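Local coordinates for threonine synthase (Brucella melitensis bv. 1, PDB 4F4F), which probably catalyses the pyridoxal-phosphate-dependent conversion of O-phospho-L-homoserine and water to L-threonine and phosphate, the last step of threonine biosynthesis, at residues 152-157 with 183-188; 167-172 with 446-451; 298-303 with 341-346; 323-328 with 337-342. All blocks are in the same frame, centred on the assembly; numbering follows the deposited sequence.

Contact 1: 152-157 with 183-188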
loop_
_atom_site.group_PDB
_atom_site.type_symbol
_atom_site.label_atom_id
_atom_site.label_comp_id
_atom_site.label_asym_id
_atom_site.label_seq_id
_atom_site.Cartn_x
_atom_site.Cartn_y
_atom_site.Cartn_z
ATOM N N ALA A 152 -4.216 5.826 8.252
ATOM C CA ALA A 152 -3.542 4.543 8.328
ATOM C C ALA A 152 -2.222 4.677 9.033
ATOM O O ALA A 152 -1.885 3.862 9.858
ATOM C CB ALA A 152 -3.338 3.973 6.933
ATOM N N ALA A 153 -1.488 5.735 8.727
ATOM C CA ALA A 153 -0.169 5.954 9.341
ATOM C C ALA A 153 -0.297 6.235 10.846
ATOM O O ALA A 153 0.453 5.671 11.660
ATOM C CB ALA A 153 0.588 7.115 8.651
ATOM N N ILE A 154 -1.224 7.115 11.204
ATOM C CA ILE A 154 -1.429 7.495 12.600
ATOM C C ILE A 154 -1.923 6.342 13.468
ATOM O O ILE A 154 -1.479 6.167 14.620
ATOM C CB ILE A 154 -2.367 8.693 12.670
ATOM C CG1 ILE A 154 -1.558 9.972 12.454
ATOM C CG2 ILE A 154 -3.132 8.746 13.994
ATOM C CD1 ILE A 154 -2.434 11.175 12.156
ATOM N N GLU A 155 -2.806 5.516 12.919
ATOM C CA GLU A 155 -3.240 4.323 13.642
ATOM C C GLU A 155 -2.169 3.246 13.803
ATOM O O GLU A 155 -2.267 2.418 14.710
ATOM C CB GLU A 155 -4.511 3.715 13.027
ATOM C CG GLU A 155 -5.772 4.418 13.479
ATOM C CD GLU A 155 -6.072 4.216 14.971
ATOM O OE1 GLU A 155 -5.928 3.108 15.506
ATOM O OE2 GLU A 155 -6.468 5.171 15.613
ATOM N N ALA A 156 -1.171 3.243 12.920
ATOM C CA ALA A 156 -0.059 2.295 12.996
ATOM C C ALA A 156 1.036 2.783 13.954
ATOM O O ALA A 156 1.542 2.015 14.761
ATOM C CB ALA A 156 0.528 2.057 11.607
ATOM N N PHE A 157 1.352 4.085 13.896
ATOM C CA PHE A 157 2.482 4.640 14.670
ATOM C C PHE A 157 2.074 5.191 16.026
ATOM O O PHE A 157 2.918 5.335 16.902
ATOM C CB PHE A 157 3.229 5.706 13.877
ATOM C CG PHE A 157 4.134 5.137 12.825
ATOM C CD1 PHE A 157 5.405 4.712 13.153
ATOM C CD2 PHE A 157 3.721 5.047 11.504
ATOM C CE1 PHE A 157 6.263 4.207 12.198
ATOM C CE2 PHE A 157 4.583 4.555 10.538
ATOM C CZ PHE A 157 5.854 4.144 10.882
ATOM N N THR A 183 -7.363 12.492 13.872
ATOM C CA THR A 183 -7.309 13.476 14.949
ATOM C C THR A 183 -7.898 12.995 16.269
ATOM O O THR A 183 -7.791 13.690 17.250
ATOM C CB THR A 183 -8.053 14.748 14.527
ATOM O OG1 THR A 183 -9.465 14.472 14.476
ATOM C CG2 THR A 183 -7.529 15.248 13.155
ATOM N N SER A 184 -8.525 11.817 16.298
ATOM C CA SER A 184 -9.161 11.306 17.518
ATOM C C SER A 184 -8.555 9.994 18.034
ATOM O O SER A 184 -9.213 9.241 18.751
ATOM C CB SER A 184 -10.658 11.118 17.296
ATOM O OG SER A 184 -10.925 9.966 16.500
ATOM N N SER A 185 -7.289 9.749 17.711
ATOM C CA SER A 185 -6.641 8.464 18.025
ATOM C C SER A 185 -6.279 8.399 19.484
ATOM O O SER A 185 -6.022 7.316 20.033
ATOM C CB SER A 185 -5.364 8.325 17.226
ATOM O OG SER A 185 -4.339 9.104 17.802
ATOM N N GLY A 186 -6.149 9.558 20.103
ATOM C CA GLY A 186 -5.879 9.631 21.528
ATOM C C GLY A 186 -4.435 9.390 21.934
ATOM O O GLY A 186 -4.125 9.425 23.118
ATOM N N PHE A 187 -3.542 9.147 20.972
ATOM C CA PHE A 187 -2.157 8.836 21.313
ATOM C C PHE A 187 -1.321 10.091 21.496
ATOM O O PHE A 187 -1.422 11.021 20.703
ATOM C CB PHE A 187 -1.536 7.981 20.213
ATOM C CG PHE A 187 -2.118 6.605 20.114
ATOM C CD1 PHE A 187 -1.955 5.699 21.145
ATOM C CD2 PHE A 187 -2.783 6.199 18.957
ATOM C CE1 PHE A 187 -2.453 4.407 21.042
ATOM C CE2 PHE A 187 -3.307 4.903 18.851
ATOM C CZ PHE A 187 -3.136 4.012 19.902
ATOM N N SER A 188 -0.447 10.082 22.500
ATOM C CA SER A 188 0.377 11.255 22.838
ATOM C C SER A 188 1.530 11.518 21.845
ATOM O O SER A 188 2.016 12.642 21.743
ATOM C CB SER A 188 0.934 11.101 24.258
ATOM O OG SER A 188 1.721 9.917 24.335
#
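Within the α/β domain built on a five-stranded parallel sheet, the loop between helix 176-183 and strand 190-196, which makes an ST turn at Ser185, meets Ile154 and Glu155 of helix 148-157. Both sides of the contact also pack on the sheet: Ile154 touches Ile167 of strand 163-170, and Thr183 touches Ala192 of strand 190-196. The turn is defined by one bond, Phe187 N to Ser185 OG, at 3.3 Å and nearly straight (175°). In it the hydroxyl sits between the backbone N and the carbonyl carbon of Ser185 (chi1 77°). The CB of Ser185 itself points toward the helix, where it meets two different groups. Ile154 comes with its CG2 methyl, 4.0 Å from Ser185 CB and the same 4.0 Å from Ser185 OG. Glu155 starts out pointing away from the loop, but a bend at chi2 (-67°) folds the carboxylate back, and OE2 stops 3.7 Å from Ser185 CB. The Phe187 ring helps to screen the helix without close touch, and Ser185 O stands 3.6 Å above one of its faces, offset toward the rim. Glu155 also packs on Pro112 and Thr113, in the loop before the cofactor-pocket residues Phe116 and Lys117, while Val190 touches both Ile154 and Ser185. With no hydrogen bond across the contact, and with the serine oxygen accepting from its own loop, helix and turn are held by van der Waals fit; within this contact the carboxylate meets carbon, not a donor.

Contact 2: 167-172 with 446-451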
loop_
_atom_site.group_PDB
_atom_site.type_symbol
_atom_site.label_atom_id
_atom_site.label_comp_id
_atom_site.label_asym_id
_atom_site.label_seq_id
_atom_site.Cartn_x
_atom_site.Cartn_y
_atom_site.Cartn_z
ATOM N N ILE A 167 1.454 14.401 10.760
ATOM C CA ILE A 167 0.782 14.349 9.475
ATOM C C ILE A 167 0.150 15.705 9.204
ATOM O O ILE A 167 -0.644 16.233 10.030
ATOM C CB ILE A 167 -0.301 13.282 9.464
ATOM C CG1 ILE A 167 0.299 11.864 9.645
ATOM C CG2 ILE A 167 -1.133 13.423 8.178
ATOM C CD1 ILE A 167 1.245 11.385 8.547
ATOM N N LEU A 168 0.511 16.263 8.058
ATOM C CA LEU A 168 -0.029 17.508 7.599
ATOM C C LEU A 168 -1.168 17.208 6.607
ATOM O O LEU A 168 -1.002 16.397 5.669
ATOM C CB LEU A 168 1.083 18.312 6.896
ATOM C CG LEU A 168 2.277 18.869 7.686
ATOM C CD1 LEU A 168 3.136 17.796 8.337
ATOM C CD2 LEU A 168 3.129 19.761 6.814
ATOM N N PHE A 169 -2.301 17.869 6.812
ATOM C CA PHE A 169 -3.457 17.761 5.931
ATOM C C PHE A 169 -4.116 19.124 5.756
ATOM O O PHE A 169 -3.939 20.009 6.600
ATOM C CB PHE A 169 -4.450 16.750 6.485
ATOM C CG PHE A 169 -5.042 17.112 7.818
ATOM C CD1 PHE A 169 -6.212 17.841 7.883
ATOM C CD2 PHE A 169 -4.472 16.653 8.995
ATOM C CE1 PHE A 169 -6.775 18.152 9.091
ATOM C CE2 PHE A 169 -5.025 17.003 10.229
ATOM C CZ PHE A 169 -6.172 17.741 10.267
ATOM N N PRO A 170 -4.855 19.308 4.660
ATOM C CA PRO A 170 -5.361 20.653 4.375
ATOM C C PRO A 170 -6.562 20.999 5.236
ATOM O O PRO A 170 -7.547 20.248 5.280
ATOM C CB PRO A 170 -5.734 20.591 2.904
ATOM C CG PRO A 170 -5.954 19.138 2.623
ATOM C CD PRO A 170 -4.999 18.406 3.507
ATOM N N ASN A 171 -6.488 22.149 5.897
ATOM C CA ASN A 171 -7.522 22.598 6.789
ATOM C C ASN A 171 -8.868 22.685 6.060
ATOM O O ASN A 171 -8.964 23.254 4.982
ATOM C CB ASN A 171 -7.127 23.955 7.395
ATOM C CG ASN A 171 -8.132 24.459 8.387
ATOM O OD1 ASN A 171 -8.882 25.407 8.128
ATOM N ND2 ASN A 171 -8.159 23.833 9.530
ATOM N N GLY A 172 -9.882 22.066 6.643
ATOM C CA GLY A 172 -11.237 22.126 6.127
ATOM C C GLY A 172 -11.499 21.356 4.850
ATOM O O GLY A 172 -12.632 21.379 4.347
ATOM N N GLU A 446 -11.822 15.424 18.484
ATOM C CA GLU A 446 -10.696 15.698 17.611
ATOM C C GLU A 446 -9.652 16.506 18.381
ATOM O O GLU A 446 -9.959 17.196 19.374
ATOM C CB GLU A 446 -11.172 16.420 16.361
ATOM C CG GLU A 446 -12.271 15.659 15.649
ATOM C CD GLU A 446 -12.394 15.987 14.173
ATOM O OE1 GLU A 446 -11.365 15.997 13.464
ATOM O OE2 GLU A 446 -13.539 16.179 13.704
ATOM N N SER A 447 -8.410 16.395 17.949
ATOM C CA SER A 447 -7.340 17.090 18.602
ATOM C C SER A 447 -6.246 17.317 17.578
ATOM O O SER A 447 -5.522 16.386 17.194
ATOM C CB SER A 447 -6.827 16.277 19.786
ATOM O OG SER A 447 -5.793 17.005 20.438
ATOM N N PHE A 448 -6.167 18.546 17.097
ATOM C CA PHE A 448 -5.254 18.889 16.023
ATOM C C PHE A 448 -4.861 20.360 16.130
ATOM O O PHE A 448 -5.548 21.142 16.782
ATOM C CB PHE A 448 -5.871 18.582 14.665
ATOM C CG PHE A 448 -7.155 19.332 14.359
ATOM C CD1 PHE A 448 -8.380 18.792 14.688
ATOM C CD2 PHE A 448 -7.130 20.531 13.666
ATOM C CE1 PHE A 448 -9.558 19.462 14.381
ATOM C CE2 PHE A 448 -8.293 21.200 13.343
ATOM C CZ PHE A 448 -9.520 20.670 13.712
ATOM N N THR A 449 -3.757 20.724 15.496
ATOM C CA THR A 449 -3.258 22.068 15.605
ATOM C C THR A 449 -3.315 22.697 14.235
ATOM O O THR A 449 -2.770 22.135 13.273
ATOM C CB THR A 449 -1.818 22.070 16.105
ATOM O OG1 THR A 449 -1.761 21.410 17.365
ATOM C CG2 THR A 449 -1.277 23.513 16.244
ATOM N N VAL A 450 -3.948 23.856 14.153
ATOM C CA VAL A 450 -3.990 24.640 12.913
ATOM C C VAL A 450 -2.688 25.424 12.783
ATOM O O VAL A 450 -2.318 26.162 13.707
ATOM C CB VAL A 450 -5.197 25.592 12.908
ATOM C CG1 VAL A 450 -5.210 26.456 11.636
ATOM C CG2 VAL A 450 -6.491 24.809 13.087
ATOM N N LEU A 451 -1.998 25.279 11.651
ATOM C CA LEU A 451 -0.756 26.029 11.377
ATOM C C LEU A 451 -0.830 26.657 10.004
ATOM O O LEU A 451 -1.368 26.041 9.083
ATOM C CB LEU A 451 0.495 25.141 11.410
ATOM C CG LEU A 451 0.781 24.407 12.709
ATOM C CD1 LEU A 451 1.943 23.450 12.487
ATOM C CD2 LEU A 451 1.086 25.419 13.789
#
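Phe169 and Phe448 form the denser half of this contact. CZ of Phe169 reaches 4.5 Å from CB of Phe448, an apolar contact in which that CB lies at the edge of the Phe169 ring and near its plane. Phe169 is buried, walled by Gln179, Met182 and Thr183 of helix 176-183, and its chi1 of 63° swings the ring tip toward Phe448. The two segments are next-but-one neighbours in the parallel sheet: strand 190-196 runs between 163-170 and 449-452, and accordingly no backbone bond joins them. The nearest CA atoms, 7.4 Å apart, are those of Val450 and of Asn171, which sits in the loop beyond the end of its strand. Side chains reach over the intervening strand, and Ser194 of that strand touches both phenylalanines. Toward the strand end the packing thins. With CG anti to the backbone N (chi1 -177°), Asn171 extends its amide toward Val450, and ND2 comes 4.0 Å from Val450 CG2, the two side chains crossing at a slant. That amide nitrogen is hydrogen-bonded to Ser194 OG, while Val450 is exposed to solvent.

Contact 3: 298-303 with 341-346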
loop_
_atom_site.group_PDB
_atom_site.type_symbol
_atom_site.label_atom_id
_atom_site.label_comp_id
_atom_site.label_asym_id
_atom_site.label_seq_id
_atom_site.Cartn_x
_atom_site.Cartn_y
_atom_site.Cartn_z
ATOM N N GLY A 298 3.219 -0.113 -24.498
ATOM C CA GLY A 298 4.602 0.081 -24.055
ATOM C C GLY A 298 4.985 1.518 -23.685
ATOM O O GLY A 298 6.083 1.752 -23.194
ATOM N N ALA A 299 4.062 2.467 -23.852
ATOM C CA ALA A 299 4.345 3.902 -23.713
ATOM C C ALA A 299 3.855 4.322 -22.331
ATOM O O ALA A 299 2.641 4.482 -22.081
ATOM C CB ALA A 299 3.627 4.697 -24.805
ATOM N N TYR A 300 4.791 4.430 -21.395
ATOM C CA TYR A 300 4.463 4.912 -20.070
ATOM C C TYR A 300 4.584 6.401 -20.138
ATOM O O TYR A 300 5.700 6.939 -20.063
ATOM C CB TYR A 300 5.453 4.344 -19.085
ATOM C CG TYR A 300 5.229 4.669 -17.624
ATOM C CD1 TYR A 300 4.410 3.873 -16.838
ATOM C CD2 TYR A 300 5.921 5.711 -17.014
ATOM C CE1 TYR A 300 4.257 4.123 -15.484
ATOM C CE2 TYR A 300 5.770 5.975 -15.661
ATOM C CZ TYR A 300 4.947 5.165 -14.899
ATOM O OH TYR A 300 4.819 5.406 -13.544
ATOM N N GLU A 301 3.446 7.065 -20.336
ATOM C CA GLU A 301 3.417 8.477 -20.655
ATOM C C GLU A 301 2.508 9.227 -19.717
ATOM O O GLU A 301 1.329 8.909 -19.606
ATOM C CB GLU A 301 2.935 8.689 -22.094
ATOM C CG GLU A 301 4.002 8.398 -23.138
ATOM C CD GLU A 301 3.577 8.770 -24.546
ATOM O OE1 GLU A 301 4.140 8.189 -25.506
ATOM O OE2 GLU A 301 2.679 9.637 -24.686
ATOM N N MET A 302 3.052 10.232 -19.056
ATOM C CA MET A 302 2.282 10.995 -18.085
ATOM C C MET A 302 1.221 11.824 -18.802
ATOM O O MET A 302 1.482 12.403 -19.836
ATOM C CB MET A 302 3.195 11.915 -17.321
ATOM C CG MET A 302 4.232 11.170 -16.501
ATOM S SD MET A 302 5.430 12.328 -15.847
ATOM C CE MET A 302 4.342 13.238 -14.734
ATOM N N ARG A 303 0.025 11.868 -18.245
ATOM C CA ARG A 303 -1.043 12.730 -18.750
ATOM C C ARG A 303 -1.630 13.437 -17.532
ATOM O O ARG A 303 -1.240 13.157 -16.386
ATOM C CB ARG A 303 -2.098 11.902 -19.495
ATOM C CG ARG A 303 -1.616 11.242 -20.780
ATOM C CD ARG A 303 -2.741 10.430 -21.408
ATOM N NE ARG A 303 -2.448 9.896 -22.753
ATOM C CZ ARG A 303 -3.314 9.186 -23.479
ATOM N NH1 ARG A 303 -4.527 8.895 -23.007
ATOM N NH2 ARG A 303 -2.971 8.741 -24.683
ATOM N N GLN A 341 15.369 8.347 -16.318
ATOM C CA GLN A 341 15.951 9.567 -16.859
ATOM C C GLN A 341 15.000 10.135 -17.909
ATOM O O GLN A 341 14.700 11.316 -17.910
ATOM C CB GLN A 341 17.372 9.297 -17.452
ATOM C CG GLN A 341 18.493 9.144 -16.389
ATOM C CD GLN A 341 19.781 8.350 -16.800
ATOM O OE1 GLN A 341 19.984 7.963 -17.962
ATOM N NE2 GLN A 341 20.665 8.129 -15.814
ATOM N N GLY A 342 14.533 9.279 -18.808
ATOM C CA GLY A 342 13.512 9.670 -19.787
ATOM C C GLY A 342 12.221 10.239 -19.211
ATOM O O GLY A 342 11.683 11.248 -19.715
ATOM N N LEU A 343 11.719 9.595 -18.165
ATOM C CA LEU A 343 10.522 10.051 -17.471
ATOM C C LEU A 343 10.741 11.445 -16.906
ATOM O O LEU A 343 9.895 12.311 -17.072
ATOM C CB LEU A 343 10.110 9.097 -16.356
ATOM C CG LEU A 343 8.825 9.399 -15.570
ATOM C CD1 LEU A 343 7.569 9.310 -16.458
ATOM C CD2 LEU A 343 8.762 8.448 -14.362
ATOM N N LYS A 344 11.892 11.647 -16.267
ATOM C CA LYS A 344 12.187 12.888 -15.577
ATOM C C LYS A 344 12.319 14.048 -16.567
ATOM O O LYS A 344 11.762 15.107 -16.332
ATOM C CB LYS A 344 13.477 12.747 -14.762
ATOM C CG LYS A 344 13.841 13.975 -13.947
ATOM C CD LYS A 344 15.002 13.666 -13.009
ATOM C CE LYS A 344 15.259 14.826 -12.066
ATOM N NZ LYS A 344 16.714 14.996 -11.824
ATOM N N GLN A 345 13.041 13.822 -17.667
ATOM C CA GLN A 345 13.279 14.837 -18.696
ATOM C C GLN A 345 12.070 15.130 -19.564
ATOM O O GLN A 345 11.798 16.300 -19.839
ATOM C CB GLN A 345 14.420 14.414 -19.619
ATOM C CG GLN A 345 14.478 15.202 -20.921
ATOM C CD GLN A 345 15.740 14.972 -21.725
ATOM O OE1 GLN A 345 15.720 14.268 -22.746
ATOM N NE2 GLN A 345 16.850 15.589 -21.287
ATOM N N SER A 346 11.370 14.081 -20.017
ATOM C CA SER A 346 10.364 14.219 -21.073
ATOM C C SER A 346 8.941 13.784 -20.699
ATOM O O SER A 346 8.028 13.950 -21.503
ATOM C CB SER A 346 10.833 13.493 -22.338
ATOM O OG SER A 346 10.658 12.095 -22.238
#
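The Tyr300 ring meets two other aromatic rings almost parallel to its own, with planes at about 20° to Phe349 and about 10° to Phe321, while Leu343 CD1 lies at its edge, close to the ring plane. Tyr300 belongs to strand 299-301, which pairs with 348-350 in a two-stranded antiparallel sheet; helix 333-346, carrying Leu343, leads directly into the second of these strands. CD1 of Leu343 is 3.9 Å from Tyr300 CE2, and the other methyl, CD2, is 4.1 Å from that same CE2. The CB bond of Leu343 points neither at the strand nor away from it, and CG, anti to the backbone N (chi1 -177°), turns the methyls toward it. Met302, two residues on from Tyr300, closes on CD1 as well: its SD stands 3.7 Å and its CG 3.8 Å from Leu343 CD1, the two side chains crossing at about a right angle. One methyl is thus gripped by ring edge and thioether. The tyrosine's polar end is bonded to Ser318 N. Where the helix ends, Gly342 O accepts twice, from Ser346 N and from Ser346 OG, each at 2.9 Å and from opposite faces of the carbonyl plane.

Contact 4: 323-328 with 337-342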
loop_
_atom_site.group_PDB
_atom_site.type_symbol
_atom_site.label_atom_id
_atom_site.label_comp_id
_atom_site.label_asym_id
_atom_site.label_seq_id
_atom_site.Cartn_x
_atom_site.Cartn_y
_atom_site.Cartn_z
ATOM N N ARG A 323 9.960 -1.132 -9.713
ATOM C CA ARG A 323 10.395 -2.425 -9.215
ATOM C C ARG A 323 10.108 -3.492 -10.274
ATOM O O ARG A 323 10.976 -4.351 -10.565
ATOM C CB ARG A 323 9.757 -2.764 -7.869
ATOM C CG ARG A 323 10.398 -2.076 -6.700
ATOM C CD ARG A 323 9.672 -2.374 -5.387
ATOM N NE ARG A 323 10.523 -2.126 -4.221
ATOM C CZ ARG A 323 10.433 -1.075 -3.413
ATOM N NH1 ARG A 323 9.522 -0.118 -3.582
ATOM N NH2 ARG A 323 11.267 -0.944 -2.404
ATOM N N LEU A 324 8.938 -3.424 -10.907
ATOM C CA LEU A 324 8.662 -4.401 -11.958
ATOM C C LEU A 324 9.547 -4.172 -13.177
ATOM O O LEU A 324 10.006 -5.150 -13.807
ATOM C CB LEU A 324 7.188 -4.437 -12.367
ATOM C CG LEU A 324 6.803 -5.373 -13.542
ATOM C CD1 LEU A 324 7.166 -6.828 -13.245
ATOM C CD2 LEU A 324 5.330 -5.243 -13.860
ATOM N N LEU A 325 9.760 -2.906 -13.552
ATOM C CA LEU A 325 10.654 -2.613 -14.664
ATOM C C LEU A 325 12.017 -3.295 -14.486
ATOM O O LEU A 325 12.579 -3.838 -15.425
ATOM C CB LEU A 325 10.860 -1.099 -14.827
ATOM C CG LEU A 325 9.692 -0.311 -15.401
ATOM C CD1 LEU A 325 9.967 1.203 -15.412
ATOM C CD2 LEU A 325 9.360 -0.783 -16.818
ATOM N N PHE A 326 12.572 -3.203 -13.285
ATOM C CA PHE A 326 13.883 -3.797 -12.968
ATOM C C PHE A 326 13.833 -5.297 -13.225
ATOM O O PHE A 326 14.697 -5.834 -13.923
ATOM C CB PHE A 326 14.232 -3.509 -11.499
ATOM C CG PHE A 326 15.597 -3.942 -11.055
ATOM C CD1 PHE A 326 16.736 -3.463 -11.674
ATOM C CD2 PHE A 326 15.749 -4.785 -9.950
ATOM C CE1 PHE A 326 18.007 -3.827 -11.208
ATOM C CE2 PHE A 326 16.999 -5.140 -9.479
ATOM C CZ PHE A 326 18.134 -4.668 -10.113
ATOM N N GLU A 327 12.811 -5.964 -12.703
ATOM C CA GLU A 327 12.704 -7.414 -12.877
ATOM C C GLU A 327 12.520 -7.796 -14.358
ATOM O O GLU A 327 13.144 -8.746 -14.856
ATOM C CB GLU A 327 11.542 -7.965 -12.030
ATOM C CG GLU A 327 11.678 -7.698 -10.537
ATOM C CD GLU A 327 12.719 -8.536 -9.869
ATOM O OE1 GLU A 327 13.526 -9.219 -10.580
ATOM O OE2 GLU A 327 12.765 -8.480 -8.624
ATOM N N ALA A 328 11.681 -7.034 -15.055
ATOM C CA ALA A 328 11.356 -7.292 -16.444
ATOM C C ALA A 328 12.577 -7.130 -17.386
ATOM O O ALA A 328 12.646 -7.807 -18.425
ATOM C CB ALA A 328 10.199 -6.428 -16.891
ATOM N N ARG A 337 17.811 2.973 -15.284
ATOM C CA ARG A 337 18.263 4.357 -15.135
ATOM C C ARG A 337 17.829 5.147 -16.367
ATOM O O ARG A 337 17.370 6.279 -16.266
ATOM C CB ARG A 337 19.802 4.426 -14.945
ATOM C CG ARG A 337 20.315 4.127 -13.525
ATOM C CD ARG A 337 21.782 4.558 -13.274
ATOM N NE ARG A 337 22.723 3.942 -14.216
ATOM C CZ ARG A 337 23.331 2.770 -14.061
ATOM N NH1 ARG A 337 23.140 2.024 -12.993
ATOM N NH2 ARG A 337 24.136 2.322 -15.013
ATOM N N GLY A 338 18.018 4.535 -17.538
ATOM C CA GLY A 338 17.720 5.199 -18.787
ATOM C C GLY A 338 16.257 5.568 -18.886
ATOM O O GLY A 338 15.931 6.662 -19.285
ATOM N N LEU A 339 15.388 4.628 -18.557
ATOM C CA LEU A 339 13.948 4.863 -18.651
ATOM C C LEU A 339 13.509 5.953 -17.679
ATOM O O LEU A 339 12.743 6.832 -18.061
ATOM C CB LEU A 339 13.181 3.575 -18.373
ATOM C CG LEU A 339 13.363 2.418 -19.369
ATOM C CD1 LEU A 339 12.501 1.263 -18.849
ATOM C CD2 LEU A 339 12.970 2.844 -20.783
ATOM N N MET A 340 14.023 5.905 -16.450
ATOM C CA MET A 340 13.649 6.881 -15.410
ATOM C C MET A 340 14.183 8.291 -15.715
ATOM O O MET A 340 13.502 9.300 -15.444
ATOM C CB MET A 340 14.119 6.401 -14.020
ATOM C CG MET A 340 13.539 5.071 -13.567
ATOM S SD MET A 340 11.728 5.102 -13.512
ATOM C CE MET A 340 11.303 4.183 -14.906
ATOM N N GLN A 341 15.369 8.347 -16.318
ATOM C CA GLN A 341 15.951 9.567 -16.859
ATOM C C GLN A 341 15.000 10.135 -17.909
ATOM O O GLN A 341 14.700 11.316 -17.910
ATOM C CB GLN A 341 17.372 9.297 -17.452
ATOM C CG GLN A 341 18.493 9.144 -16.389
ATOM C CD GLN A 341 19.781 8.350 -16.800
ATOM O OE1 GLN A 341 19.984 7.963 -17.962
ATOM N NE2 GLN A 341 20.665 8.129 -15.814
ATOM N N GLY A 342 14.533 9.279 -18.808
ATOM C CA GLY A 342 13.512 9.670 -19.787
ATOM C C GLY A 342 12.221 10.239 -19.211
ATOM O O GLY A 342 11.683 11.248 -19.715
#
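Leu325, on helix 321-328, reaches across to Leu339 and Met340 on helix 333-346, the next helix in the chain. Its CB points toward that helix but remains short of it, 4.9 Å from Leu339 CD1. CG, anti to the carbonyl carbon and beside the backbone N (chi1 -73°), also falls short of contact and serves as the branch point from which two methyls diverge. Both methyls, CD1 and CD2, lie 4.3 Å from Leu339 CD1 in ordinary apolar packing. CD1 alone also meets Met340, and it comes 3.3 Å from Met340 CE, closer than two carbons normally pack; the exact value is doubtful, although the meeting of the two groups is clear. Met340 arrives there by a folded path, bent at chi2 and again at chi3. The nearest CA atoms of the two helices, those of Leu325 and Leu339, are 9.1 Å apart, and no hydrogen bond spans the gap, so the contact consists of three apolar side chains. A further partner is common to them: Phe349 of strand 348-350 touches Leu325, Leu339 and Met340 alike. The consecutive helices thus form a pair joined by the short 329-332 connection, and both pack against that one residue of the small antiparallel sheet. On other sides of helix 321-328, Phe326 packs on Leu36 of strand 35-37, and Glu327 on Tyr269 of helix 263-274.

Overall arrangement
Contact 1 lies across the chain's centre from contacts 3 and 4. Contacts 1 and 2, with centres 13 Å apart, interlock: Thr183 OG1 lies 2.6 Å from Glu446 OE1, a probable hydrogen bond, and Ile154 CD1 is 3.8 Å from Ile167 CG1. Contacts 3 and 4, 11 Å apart between centres, share helix 333-346 and converge on Phe349. Contacts 1 and 3 are 37 Å apart, centre to centre. Neither of these two touches pyridoxal phosphate: the side chain of Glu155 in contact 1 is about 14 Å from it, and that of Tyr300 in contact 3 about 11 Å. Leu325 in contact 4 lies about 8 Å from the cofactor-binding Phe262, side chain to side chain.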